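Local coordinates for peptide amidase (Stenotrophomonas maltophilia, PDB 1M22), which probably hydrolyses the terminal amide of peptides, as a member of the amidase signature family, at residues G23-S27 and T28-Q32; M227-S230 and V231-A235; A236-T239 and A240-G243; A39-R43 and T44-L48; D109-Y112 and L113-R116. All coordinates share one frame; numbering follows the deposited sequence.

Interaction 1: G23-S27 and T28-Q32; sequences GELDS and TTLTQ
Asp26 meets the first turn of helix 27-43 through its carboxylate, and its OD1 takes two firm bonds from one residue. Thr29 N lies 2.8 Å from Asp26 OD1, nearly in line with the C-O bond. The hydroxyl Thr29 OG1 donates to Asp26 OD1 at 2.5 Å, on the syn side but 28° out of the carboxylate plane. Asp26 CG sits between its own backbone N and carbonyl carbon (chi1 52°), a setting that brings OD1 to Thr29 N and OG1. Thr28 OG1 adds at most a weak bond to the same oxygen. Asp26 is thus the N-cap of helix 27-43; the pair of bonds holds OD1 over the first turn and probably restrains the carboxylate. Water 1 donates to Thr29 OG1. One residue on, Ser27 O receives both Thr31 N and Thr31 OG1, each at 2.8 Å; the hydroxyl comes in above the carbonyl plane, whereas the amide is tilted 20° from it. Ser27 OG is hydrogen-bonded to Gly80 O, while Asp66 of helix 58-70 accepts the backbone N of Ser27 and Thr28. Beside the cap, Leu25 CD1 lies 4.0 Å from Thr29 CG2, the two side chains running obliquely past each other, with Tyr8 against both.

Interaction 2: M227-S230 and V231-A235; sequences MARS and VADAA
Ala228 CB lies against the CB of Asp233, 3.5 Å away, and also borders the backbone N of Ala234 where the end of strand 223-228 turns into helix 231-241. Between them Ser230 is the N-cap of that helix. Its OG stands between the backbone N and carbonyl carbon of its own residue (chi1 70°), which turns the hydroxyl back over the first turn to accept from Asp233 N at 3.2 Å. Ser230 OG has a further partner in Asp12 OD1, and Asp233 OD1 takes the backbone N of Val13, so the N-terminal part of the chain closes over the cap. The next rung is the backbone bond from Ala234 N to Ser230 O, 3.1 Å long. Helix 470-484 meets the same corner through Glu481, which accepts from Val231 N.

The carboxylate of Asp233 and the guanidinium of Arg229 sit near each other but form no salt bridge: Arg229 NH2 is 4.4 Å from Asp233 OD2, which lies well out of the guanidinium plane. The charges probably still attract. Arg229 instead donates through NH1 to Val173 O and Ala178 O. Water 3 accepts from Arg229 NE and may also reach Asp233 OD2. Water 2, resting over one guanidinium face, accepts from the backbone Arg229 N at 2.8 Å and donates to Asp233 OD2 at 2.7 Å.

Interaction 3: A236-T239 and A240-G243; sequences AVLT and AIAG
Ile241 folds back over the preceding turn of helix 231-241 with its CG1 branch leading. Set between its own backbone N and carbonyl carbon (chi1 64°), CG1 lies 3.4 Å from Val237 O, and the chain then runs on extended to CD1. That methyl ends 4.3 Å from Val237 CG1, so the two branched side chains meet through one methyl each, one turn apart. On another side of the isoleucine, Leu238 brings its CD1 to 4.4 Å from Ile241 CG1; these are loose apolar contacts. Val237 also rests on Val180 and Ile182 of the central sheet, while Leu238 leans on Leu208 and Tyr262, which places Ile241 between neighbours that face different parts of the fold.

Ala242 CB, by contrast, points back at the helix and comes within 3.3 Å of Leu238 O, the same carbonyl that accepts from Ala242 N at 3.0 Å. Thr239 keeps its hydroxyl beside its own backbone N (chi1 -63°), and OG1 bonds to Ala235 O and Tyr262 N. Water 4 bridges the exit, donating to Thr239 O and to Ala242 O. Ala240 N divides weak bonds between Ala236 O and Val237 O, while Ile241 N and Ala242 N keep sound i-to-i+4 bonds, the first to Val237 O at 3.0 Å. This is typical of the C-terminal turn of an alpha helix, where the chain leaves helical geometry at Ala242.

Interaction 4: A39-R43 and T44-L48; sequences AALDR and TGPRL
Ala39 O receives the hydroxyl of Thr44, with OG1 at 2.7 Å in the carbonyl plane and on a lone pair. Thr44 N approaches the same oxygen at 3.3 Å, but that bond is weak and bent. Thr44 OG1 stands between its own backbone N and carbonyl carbon (chi1 65°), which turns it inward over the last turn to Ala39 O. The five-residue step from Ala39 to Thr44 belongs to a wider, pi-type turn near the end of helix 27-43.

From there the chain doubles back through a type II' beta turn, Thr44 to Arg47, with Gly45 at its first corner. Gly45 has the positive phi of that corner. Leu48 N then closes a longer loop onto Leu41 O, 3.1 Å away, in the carbonyl plane and nearly straight at 173°.

The Pro46 ring lies beside that oxygen, its CG 3.4 Å from Leu41 O. It also meets the leucine side chain obliquely, Leu41 CD2 reaching Pro46 CD at 3.8 Å. On another flank Leu48 CD1 comes near Leu41 CB, and Phe492 touches both leucines. Asp42 crosses Leu48 at about a right angle and sets OD2 3.5 Å from Leu48 CB; its carboxylate oxygens accept from the backbone N of Ala50 and Val51, where strand 51-54 begins. Arg47 CA makes a CA-H...O contact of 3.4 Å with Asp42 O.

Interaction 5: D109-Y112 and L113-R116; sequences DDAY and LVRR
Ala111 O takes the firm bond from Arg115 N at 3.0 Å, nearly along the C=O axis, and Tyr112 O takes Arg116 N at the same length; a weaker bond from Val114 N joins the first. These bonds open helix 112-119, with Ala111 at the N-cap position, where it has no side-chain oxygen with which to cap the turn. Arg115 folds back along the helix start. Its chain bends at chi3 (-68°), and NH1 makes a weak bond to Asp110 O, 2.9 Å away at the guanidinium edge.

The same guanidinium has Tyr112 CA over one face, while its NH2 meets the edge of the tyrosine ring, 3.1 Å from Tyr112 CD1. The two planes stand 78° apart, so this is an edge contact rather than a stack over the ring. Arg116 treats the ring differently: its CD approaches Tyr112 CE2 to 3.3 Å, and its CG makes an off-centre CH-pi contact. Its guanidinium is turned only 25° from the ring plane, and NE donates to Ala240 O at the end of helix 231-241.

On the inner side Val114 CG1 packs against the Asp110 carboxylate, crossing it at about a right angle, and Val114 CG2 lies near Ala111 CB. Asp110 is held by Ala92 N and by a salt bridge to Arg118. Beyond the ring, a weak bond joins Arg116 NH1 to Tyr112 OH, 3.4 Å away.

Overall arrangement
All five contacts are local, so they follow one another along the chain with neither nesting nor crossing. Interaction 1 starts helix 27-43 and interaction 4 ends it, their centres about 22 Å apart; interaction 4 turns the chain from the helix toward edge strand 51-54. Interaction 5 then opens helix 112-119 after strand 82-86, which carries the active-site Lys86. Much later, interaction 2 turns strand 223-228 into helix 231-241, and interaction 3 finishes that helix, about 11 Å away between centres. Interactions 3 and 5 touch, Arg116 NE reaching Ala240 O, and so join helices distant in sequence. Interactions 1 and 4 touch none of the others, and interaction 2 joins the sheet directly to the helix that interaction 3 ends.

Interaction 1: G23-S27 and T28-Q32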
loop_
_atom_site.group_PDB
_atom_site.type_symbol
_atom_site.label_atom_id
_atom_site.label_comp_id
_atom_site.label_asym_id
_atom_site.label_seq_id
_atom_site.Cartn_x
_atom_site.Cartn_y
_atom_site.Cartn_z
ATOM N N GLY A 23 21.349 -11.094 20.525
ATOM C CA GLY A 23 22.024 -10.072 21.307
ATOM C C GLY A 23 23.070 -9.267 20.556
ATOM O O GLY A 23 23.906 -8.606 21.173
ATOM N N GLU A 24 23.031 -9.313 19.229
ATOM C CA GLU A 24 23.997 -8.575 18.423
ATOM C C GLU A 24 23.434 -7.248 17.931
ATOM O O GLU A 24 24.129 -6.468 17.280
ATOM C CB GLU A 24 24.442 -9.412 17.223
ATOM C CG GLU A 24 25.201 -10.671 17.595
ATOM C CD GLU A 24 25.854 -11.328 16.397
ATOM O OE1 GLU A 24 26.730 -10.689 15.774
ATOM O OE2 GLU A 24 25.493 -12.480 16.077
ATOM N N LEU A 25 22.171 -6.997 18.256
ATOM C CA LEU A 25 21.497 -5.773 17.845
ATOM C C LEU A 25 20.318 -5.526 18.772
ATOM O O LEU A 25 19.718 -6.469 19.282
ATOM C CB LEU A 25 20.978 -5.915 16.406
ATOM C CG LEU A 25 20.137 -4.780 15.807
ATOM C CD1 LEU A 25 20.999 -3.542 15.631
ATOM C CD2 LEU A 25 19.566 -5.220 14.467
ATOM N N ASP A 26 20.004 -4.263 19.023
ATOM C CA ASP A 26 18.840 -3.956 19.841
ATOM C C ASP A 26 17.967 -2.959 19.097
ATOM O O ASP A 26 18.406 -2.322 18.134
ATOM C CB ASP A 26 19.218 -3.422 21.227
ATOM C CG ASP A 26 20.175 -2.267 21.175
ATOM O OD1 ASP A 26 20.043 -1.405 20.283
ATOM O OD2 ASP A 26 21.060 -2.215 22.054
ATOM N N SER A 27 16.725 -2.834 19.541
ATOM C CA SER A 27 15.782 -1.946 18.887
ATOM C C SER A 27 16.207 -0.483 18.865
ATOM O O SER A 27 16.005 0.202 17.863
ATOM C CB SER A 27 14.406 -2.078 19.535
ATOM O OG SER A 27 13.433 -1.391 18.765
ATOM N N THR A 28 16.801 0.007 19.950
ATOM C CA THR A 28 17.207 1.406 19.971
ATOM C C THR A 28 18.288 1.703 18.932
ATOM O O THR A 28 18.271 2.755 18.295
ATOM C CB THR A 28 17.690 1.849 21.375
ATOM O OG1 THR A 28 18.743 0.990 21.822
ATOM C CG2 THR A 28 16.543 1.794 22.370
ATOM N N THR A 29 19.220 0.774 18.746
ATOM C CA THR A 29 20.282 0.968 17.763
ATOM C C THR A 29 19.683 0.999 16.357
ATOM O O THR A 29 19.991 1.880 15.553
ATOM C CB THR A 29 21.329 -0.165 17.840
ATOM O OG1 THR A 29 21.944 -0.156 19.136
ATOM C CG2 THR A 29 22.402 0.022 16.782
ATOM N N LEU A 30 18.819 0.032 16.069
ATOM C CA LEU A 30 18.174 -0.056 14.763
ATOM C C LEU A 30 17.305 1.175 14.506
ATOM O O LEU A 30 17.363 1.779 13.430
ATOM C CB LEU A 30 17.330 -1.330 14.695
ATOM C CG LEU A 30 16.620 -1.662 13.381
ATOM C CD1 LEU A 30 17.619 -1.718 12.234
ATOM C CD2 LEU A 30 15.908 -2.998 13.532
ATOM N N THR A 31 16.514 1.549 15.506
ATOM C CA THR A 31 15.635 2.704 15.398
ATOM C C THR A 31 16.419 3.993 15.156
ATOM O O THR A 31 16.078 4.773 14.263
ATOM C CB THR A 31 14.771 2.844 16.670
ATOM O OG1 THR A 31 13.893 1.713 16.765
ATOM C CG2 THR A 31 13.942 4.118 16.629
ATOM N N GLN A 32 17.470 4.220 15.936
ATOM C CA GLN A 32 18.253 5.432 15.754
ATOM C C GLN A 32 18.978 5.436 14.411
ATOM O O GLN A 32 19.204 6.496 13.829
ATOM C CB GLN A 32 19.236 5.611 16.917
ATOM C CG GLN A 32 18.528 5.725 18.264
ATOM C CD GLN A 32 19.369 6.392 19.335
ATOM O OE1 GLN A 32 19.324 7.612 19.507
ATOM N NE2 GLN A 32 20.142 5.596 20.059
HETATM O O HOH W 1 23.055 -2.754 18.918
#

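Interaction 2: M227-S230 and V231-A235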
loop_
_atom_site.group_PDB
_atom_site.type_symbol
_atom_site.label_atom_id
_atom_site.label_comp_id
_atom_site.label_asym_id
_atom_site.label_seq_id
_atom_site.Cartn_x
_atom_site.Cartn_y
_atom_site.Cartn_z
ATOM N N MET A 227 3.938 -2.922 2.802
ATOM C CA MET A 227 4.862 -2.510 1.758
ATOM C C MET A 227 6.222 -2.866 2.351
ATOM O O MET A 227 6.548 -2.486 3.480
ATOM C CB MET A 227 4.686 -1.021 1.470
ATOM C CG MET A 227 3.268 -0.751 0.957
ATOM S SD MET A 227 2.832 0.949 0.564
ATOM C CE MET A 227 3.420 1.088 -1.132
ATOM N N ALA A 228 6.996 -3.632 1.592
ATOM C CA ALA A 228 8.276 -4.130 2.066
ATOM C C ALA A 228 9.200 -4.433 0.908
ATOM O O ALA A 228 8.778 -4.469 -0.242
ATOM C CB ALA A 228 8.043 -5.398 2.881
ATOM N N ARG A 229 10.469 -4.672 1.214
ATOM C CA ARG A 229 11.428 -4.970 0.164
ATOM C C ARG A 229 11.354 -6.426 -0.275
ATOM O O ARG A 229 11.830 -6.776 -1.356
ATOM C CB ARG A 229 12.843 -4.634 0.636
ATOM C CG ARG A 229 13.089 -3.140 0.805
ATOM C CD ARG A 229 14.446 -2.877 1.441
ATOM N NE ARG A 229 14.523 -3.438 2.787
ATOM C CZ ARG A 229 14.030 -2.855 3.875
ATOM N NH1 ARG A 229 13.426 -1.675 3.794
ATOM N NH2 ARG A 229 14.125 -3.465 5.049
ATOM N N SER A 230 10.741 -7.269 0.554
ATOM C CA SER A 230 10.626 -8.691 0.244
ATOM C C SER A 230 9.249 -9.239 0.582
ATOM O O SER A 230 8.527 -8.681 1.409
ATOM C CB SER A 230 11.669 -9.486 1.031
ATOM O OG SER A 230 11.341 -9.501 2.412
ATOM N N VAL A 231 8.896 -10.346 -0.062
ATOM C CA VAL A 231 7.618 -10.994 0.183
ATOM C C VAL A 231 7.555 -11.515 1.618
ATOM O O VAL A 231 6.507 -11.442 2.255
ATOM C CB VAL A 231 7.389 -12.152 -0.818
ATOM C CG1 VAL A 231 6.102 -12.901 -0.473
ATOM C CG2 VAL A 231 7.317 -11.602 -2.241
ATOM N N ALA A 232 8.670 -12.029 2.131
ATOM C CA ALA A 232 8.697 -12.538 3.500
ATOM C C ALA A 232 8.360 -11.431 4.500
ATOM O O ALA A 232 7.625 -11.653 5.460
ATOM C CB ALA A 232 10.069 -13.126 3.809
ATOM N N ASP A 233 8.905 -10.237 4.277
ATOM C CA ASP A 233 8.631 -9.109 5.164
ATOM C C ASP A 233 7.155 -8.718 5.080
ATOM O O ASP A 233 6.519 -8.428 6.095
ATOM C CB ASP A 233 9.502 -7.904 4.787
ATOM C CG ASP A 233 10.949 -8.062 5.220
ATOM O OD1 ASP A 233 11.314 -9.142 5.736
ATOM O OD2 ASP A 233 11.723 -7.095 5.042
ATOM N N ALA A 234 6.609 -8.702 3.867
ATOM C CA ALA A 234 5.204 -8.353 3.694
ATOM C C ALA A 234 4.311 -9.363 4.410
ATOM O O ALA A 234 3.304 -8.991 5.020
ATOM C CB ALA A 234 4.852 -8.305 2.214
ATOM N N ALA A 235 4.681 -10.640 4.334
ATOM C CA ALA A 235 3.914 -11.704 4.975
ATOM C C ALA A 235 3.937 -11.555 6.493
ATOM O O ALA A 235 2.933 -11.799 7.161
ATOM C CB ALA A 235 4.463 -13.073 4.566
HETATM O O HOH W 2 11.159 -4.711 3.912
HETATM O O HOH W 3 14.273 -6.324 3.482
#

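Interaction 3: A236-T239 and A240-G243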
loop_
_atom_site.group_PDB
_atom_site.type_symbol
_atom_site.label_atom_id
_atom_site.label_comp_id
_atom_site.label_asym_id
_atom_site.label_seq_id
_atom_site.Cartn_x
_atom_site.Cartn_y
_atom_site.Cartn_z
ATOM N N ALA A 236 5.080 -11.150 7.037
ATOM C CA ALA A 236 5.199 -10.959 8.478
ATOM C C ALA A 236 4.269 -9.837 8.931
ATOM O O ALA A 236 3.589 -9.948 9.950
ATOM C CB ALA A 236 6.639 -10.628 8.846
ATOM N N VAL A 237 4.236 -8.750 8.169
ATOM C CA VAL A 237 3.370 -7.635 8.517
ATOM C C VAL A 237 1.894 -8.018 8.412
ATOM O O VAL A 237 1.099 -7.687 9.296
ATOM C CB VAL A 237 3.657 -6.411 7.619
ATOM C CG1 VAL A 237 2.647 -5.313 7.895
ATOM C CG2 VAL A 237 5.063 -5.892 7.890
ATOM N N LEU A 238 1.525 -8.726 7.348
ATOM C CA LEU A 238 0.133 -9.132 7.168
ATOM C C LEU A 238 -0.320 -10.001 8.339
ATOM O O LEU A 238 -1.444 -9.875 8.823
ATOM C CB LEU A 238 -0.048 -9.900 5.852
ATOM C CG LEU A 238 -1.508 -10.142 5.440
ATOM C CD1 LEU A 238 -2.177 -8.808 5.128
ATOM C CD2 LEU A 238 -1.568 -11.054 4.228
ATOM N N THR A 239 0.566 -10.877 8.801
ATOM C CA THR A 239 0.251 -11.758 9.918
ATOM C C THR A 239 -0.127 -10.954 11.163
ATOM O O THR A 239 -1.016 -11.342 11.920
ATOM C CB THR A 239 1.456 -12.670 10.244
ATOM O OG1 THR A 239 1.738 -13.512 9.117
ATOM C CG2 THR A 239 1.159 -13.541 11.460
ATOM N N ALA A 240 0.541 -9.826 11.363
ATOM C CA ALA A 240 0.275 -8.992 12.528
ATOM C C ALA A 240 -0.962 -8.096 12.420
ATOM O O ALA A 240 -1.646 -7.870 13.420
ATOM C CB ALA A 240 1.504 -8.136 12.836
ATOM N N ILE A 241 -1.260 -7.590 11.226
ATOM C CA ILE A 241 -2.399 -6.686 11.078
ATOM C C ILE A 241 -3.740 -7.325 10.733
ATOM O O ILE A 241 -4.783 -6.704 10.940
ATOM C CB ILE A 241 -2.103 -5.561 10.046
ATOM C CG1 ILE A 241 -1.901 -6.140 8.644
ATOM C CG2 ILE A 241 -0.870 -4.774 10.486
ATOM C CD1 ILE A 241 -1.678 -5.076 7.571
ATOM N N ALA A 242 -3.733 -8.547 10.212
ATOM C CA ALA A 242 -4.990 -9.205 9.868
ATOM C C ALA A 242 -5.771 -9.554 11.127
ATOM O O ALA A 242 -5.190 -9.974 12.131
ATOM C CB ALA A 242 -4.723 -10.469 9.054
ATOM N N GLY A 243 -7.086 -9.375 11.081
ATOM C CA GLY A 243 -7.896 -9.706 12.239
ATOM C C GLY A 243 -9.270 -9.070 12.235
ATOM O O GLY A 243 -9.479 -8.016 11.633
HETATM O O HOH W 4 -3.444 -12.067 12.159
#

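Interaction 4: A39-R43 and T44-L48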
loop_
_atom_site.group_PDB
_atom_site.type_symbol
_atom_site.label_atom_id
_atom_site.label_comp_id
_atom_site.label_asym_id
_atom_site.label_seq_id
_atom_site.Cartn_x
_atom_site.Cartn_y
_atom_site.Cartn_z
ATOM N N ALA A 39 17.124 11.580 8.419
ATOM C CA ALA A 39 17.635 12.944 8.475
ATOM C C ALA A 39 18.566 13.241 7.301
ATOM O O ALA A 39 18.564 14.349 6.765
ATOM C CB ALA A 39 18.371 13.169 9.795
ATOM N N ALA A 40 19.343 12.244 6.892
ATOM C CA ALA A 40 20.306 12.413 5.807
ATOM C C ALA A 40 19.772 12.310 4.378
ATOM O O ALA A 40 20.346 12.899 3.461
ATOM C CB ALA A 40 21.452 11.422 5.987
ATOM N N LEU A 41 18.683 11.576 4.178
ATOM C CA LEU A 41 18.140 11.392 2.833
ATOM C C LEU A 41 16.743 11.943 2.608
ATOM O O LEU A 41 16.383 12.304 1.488
ATOM C CB LEU A 41 18.122 9.903 2.481
ATOM C CG LEU A 41 19.454 9.161 2.409
ATOM C CD1 LEU A 41 19.196 7.675 2.200
ATOM C CD2 LEU A 41 20.299 9.729 1.277
ATOM N N ASP A 42 15.946 11.997 3.666
ATOM C CA ASP A 42 14.577 12.465 3.536
ATOM C C ASP A 42 14.401 13.955 3.773
ATOM O O ASP A 42 13.686 14.631 3.028
ATOM C CB ASP A 42 13.682 11.680 4.492
ATOM C CG ASP A 42 12.271 11.565 3.986
ATOM O OD1 ASP A 42 11.372 12.202 4.572
ATOM O OD2 ASP A 42 12.072 10.840 2.989
ATOM N N ARG A 43 15.059 14.463 4.811
ATOM C CA ARG A 43 14.969 15.875 5.161
ATOM C C ARG A 43 16.056 16.706 4.478
ATOM O O ARG A 43 15.845 17.878 4.169
ATOM C CB ARG A 43 15.054 16.035 6.680
ATOM C CG ARG A 43 14.858 17.458 7.174
ATOM C CD ARG A 43 14.713 17.486 8.686
ATOM N NE ARG A 43 15.836 16.836 9.354
ATOM C CZ ARG A 43 15.935 16.679 10.669
ATOM N NH1 ARG A 43 14.976 17.127 11.468
ATOM N NH2 ARG A 43 16.994 16.071 11.186
ATOM N N THR A 44 17.217 16.097 4.250
ATOM C CA THR A 44 18.325 16.783 3.589
ATOM C C THR A 44 18.817 15.937 2.418
ATOM O O THR A 44 18.152 14.985 2.016
ATOM C CB THR A 44 19.498 17.040 4.567
ATOM O OG1 THR A 44 20.064 15.793 4.988
ATOM C CG2 THR A 44 19.011 17.808 5.787
ATOM N N GLY A 45 19.979 16.275 1.869
ATOM C CA GLY A 45 20.497 15.519 0.742
ATOM C C GLY A 45 19.508 15.529 -0.410
ATOM O O GLY A 45 19.065 16.600 -0.823
ATOM N N PRO A 46 19.130 14.355 -0.947
ATOM C CA PRO A 46 18.179 14.269 -2.061
ATOM C C PRO A 46 16.768 14.755 -1.722
ATOM O O PRO A 46 15.954 14.973 -2.618
ATOM C CB PRO A 46 18.219 12.788 -2.435
ATOM C CG PRO A 46 18.504 12.123 -1.132
ATOM C CD PRO A 46 19.576 13.012 -0.535
ATOM N N ARG A 47 16.487 14.924 -0.431
ATOM C CA ARG A 47 15.186 15.408 0.030
ATOM C C ARG A 47 14.025 14.578 -0.508
ATOM O O ARG A 47 13.149 15.094 -1.204
ATOM C CB ARG A 47 14.978 16.867 -0.387
ATOM C CG ARG A 47 15.989 17.853 0.163
ATOM C CD ARG A 47 15.672 19.252 -0.347
ATOM N NE ARG A 47 16.652 20.242 0.082
ATOM C CZ ARG A 47 16.626 21.522 -0.274
ATOM N NH1 ARG A 47 15.664 21.973 -1.068
ATOM N NH2 ARG A 47 17.564 22.351 0.162
ATOM N N LEU A 48 14.010 13.294 -0.174
ATOM C CA LEU A 48 12.949 12.413 -0.645
ATOM C C LEU A 48 11.576 12.802 -0.109
ATOM O O LEU A 48 10.561 12.544 -0.756
ATOM C CB LEU A 48 13.263 10.970 -0.251
ATOM C CG LEU A 48 14.572 10.388 -0.791
ATOM C CD1 LEU A 48 14.765 8.976 -0.253
ATOM C CD2 LEU A 48 14.552 10.378 -2.313
#

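Interaction 5: D109-Y112 and L113-R116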
loop_
_atom_site.group_PDB
_atom_site.type_symbol
_atom_site.label_atom_id
_atom_site.label_comp_id
_atom_site.label_asym_id
_atom_site.label_seq_id
_atom_site.Cartn_x
_atom_site.Cartn_y
_atom_site.Cartn_z
ATOM N N ASP A 109 -6.482 8.846 18.436
ATOM C CA ASP A 109 -5.923 7.634 19.025
ATOM C C ASP A 109 -5.645 6.580 17.957
ATOM O O ASP A 109 -6.194 6.641 16.856
ATOM C CB ASP A 109 -6.887 7.061 20.067
ATOM C CG ASP A 109 -7.230 8.060 21.154
ATOM O OD1 ASP A 109 -6.296 8.609 21.771
ATOM O OD2 ASP A 109 -8.435 8.291 21.390
ATOM N N ASP A 110 -4.804 5.609 18.306
ATOM C CA ASP A 110 -4.403 4.526 17.406
ATOM C C ASP A 110 -5.510 3.786 16.663
ATOM O O ASP A 110 -6.520 3.402 17.252
ATOM C CB ASP A 110 -3.610 3.463 18.172
ATOM C CG ASP A 110 -2.242 3.939 18.609
ATOM O OD1 ASP A 110 -1.889 5.101 18.333
ATOM O OD2 ASP A 110 -1.514 3.136 19.232
ATOM N N ALA A 111 -5.288 3.566 15.370
ATOM C CA ALA A 111 -6.213 2.803 14.542
ATOM C C ALA A 111 -6.079 1.351 15.007
ATOM O O ALA A 111 -5.068 0.973 15.603
ATOM C CB ALA A 111 -5.815 2.912 13.080
ATOM N N TYR A 112 -7.083 0.531 14.726
ATOM C CA TYR A 112 -7.037 -0.865 15.139
ATOM C C TYR A 112 -5.755 -1.577 14.703
ATOM O O TYR A 112 -5.099 -2.229 15.513
ATOM C CB TYR A 112 -8.248 -1.627 14.592
ATOM C CG TYR A 112 -8.330 -3.048 15.104
ATOM C CD1 TYR A 112 -8.754 -3.314 16.404
ATOM C CD2 TYR A 112 -7.939 -4.125 14.306
ATOM C CE1 TYR A 112 -8.784 -4.613 16.901
ATOM C CE2 TYR A 112 -7.965 -5.431 14.795
ATOM C CZ TYR A 112 -8.387 -5.661 16.093
ATOM O OH TYR A 112 -8.400 -6.941 16.596
ATOM N N LEU A 113 -5.384 -1.452 13.432
ATOM C CA LEU A 113 -4.186 -2.139 12.964
ATOM C C LEU A 113 -2.917 -1.628 13.638
ATOM O O LEU A 113 -1.936 -2.363 13.757
ATOM C CB LEU A 113 -4.070 -2.048 11.439
ATOM C CG LEU A 113 -3.736 -0.723 10.762
ATOM C CD1 LEU A 113 -2.226 -0.499 10.766
ATOM C CD2 LEU A 113 -4.235 -0.772 9.330
ATOM N N VAL A 114 -2.931 -0.375 14.085
ATOM C CA VAL A 114 -1.768 0.183 14.764
ATOM C C VAL A 114 -1.688 -0.419 16.167
ATOM O O VAL A 114 -0.598 -0.707 16.665
ATOM C CB VAL A 114 -1.844 1.723 14.835
ATOM C CG1 VAL A 114 -0.709 2.271 15.688
ATOM C CG2 VAL A 114 -1.760 2.297 13.429
ATOM N N ARG A 115 -2.842 -0.618 16.800
ATOM C CA ARG A 115 -2.862 -1.231 18.121
ATOM C C ARG A 115 -2.304 -2.647 17.981
ATOM O O ARG A 115 -1.541 -3.111 18.827
ATOM C CB ARG A 115 -4.288 -1.272 18.682
ATOM C CG ARG A 115 -4.894 0.109 18.908
ATOM C CD ARG A 115 -6.009 0.088 19.948
ATOM N NE ARG A 115 -7.200 -0.639 19.515
ATOM C CZ ARG A 115 -8.082 -0.180 18.633
ATOM N NH1 ARG A 115 -7.913 1.013 18.078
ATOM N NH2 ARG A 115 -9.142 -0.910 18.312
ATOM N N ARG A 116 -2.668 -3.332 16.900
ATOM C CA ARG A 116 -2.162 -4.682 16.685
ATOM C C ARG A 116 -0.649 -4.679 16.469
ATOM O O ARG A 116 0.057 -5.536 16.999
ATOM C CB ARG A 116 -2.845 -5.343 15.485
ATOM C CG ARG A 116 -4.311 -5.691 15.702
ATOM C CD ARG A 116 -4.826 -6.575 14.576
ATOM N NE ARG A 116 -4.230 -7.910 14.604
ATOM C CZ ARG A 116 -4.548 -8.853 15.486
ATOM N NH1 ARG A 116 -5.459 -8.615 16.418
ATOM N NH2 ARG A 116 -3.954 -10.039 15.435
#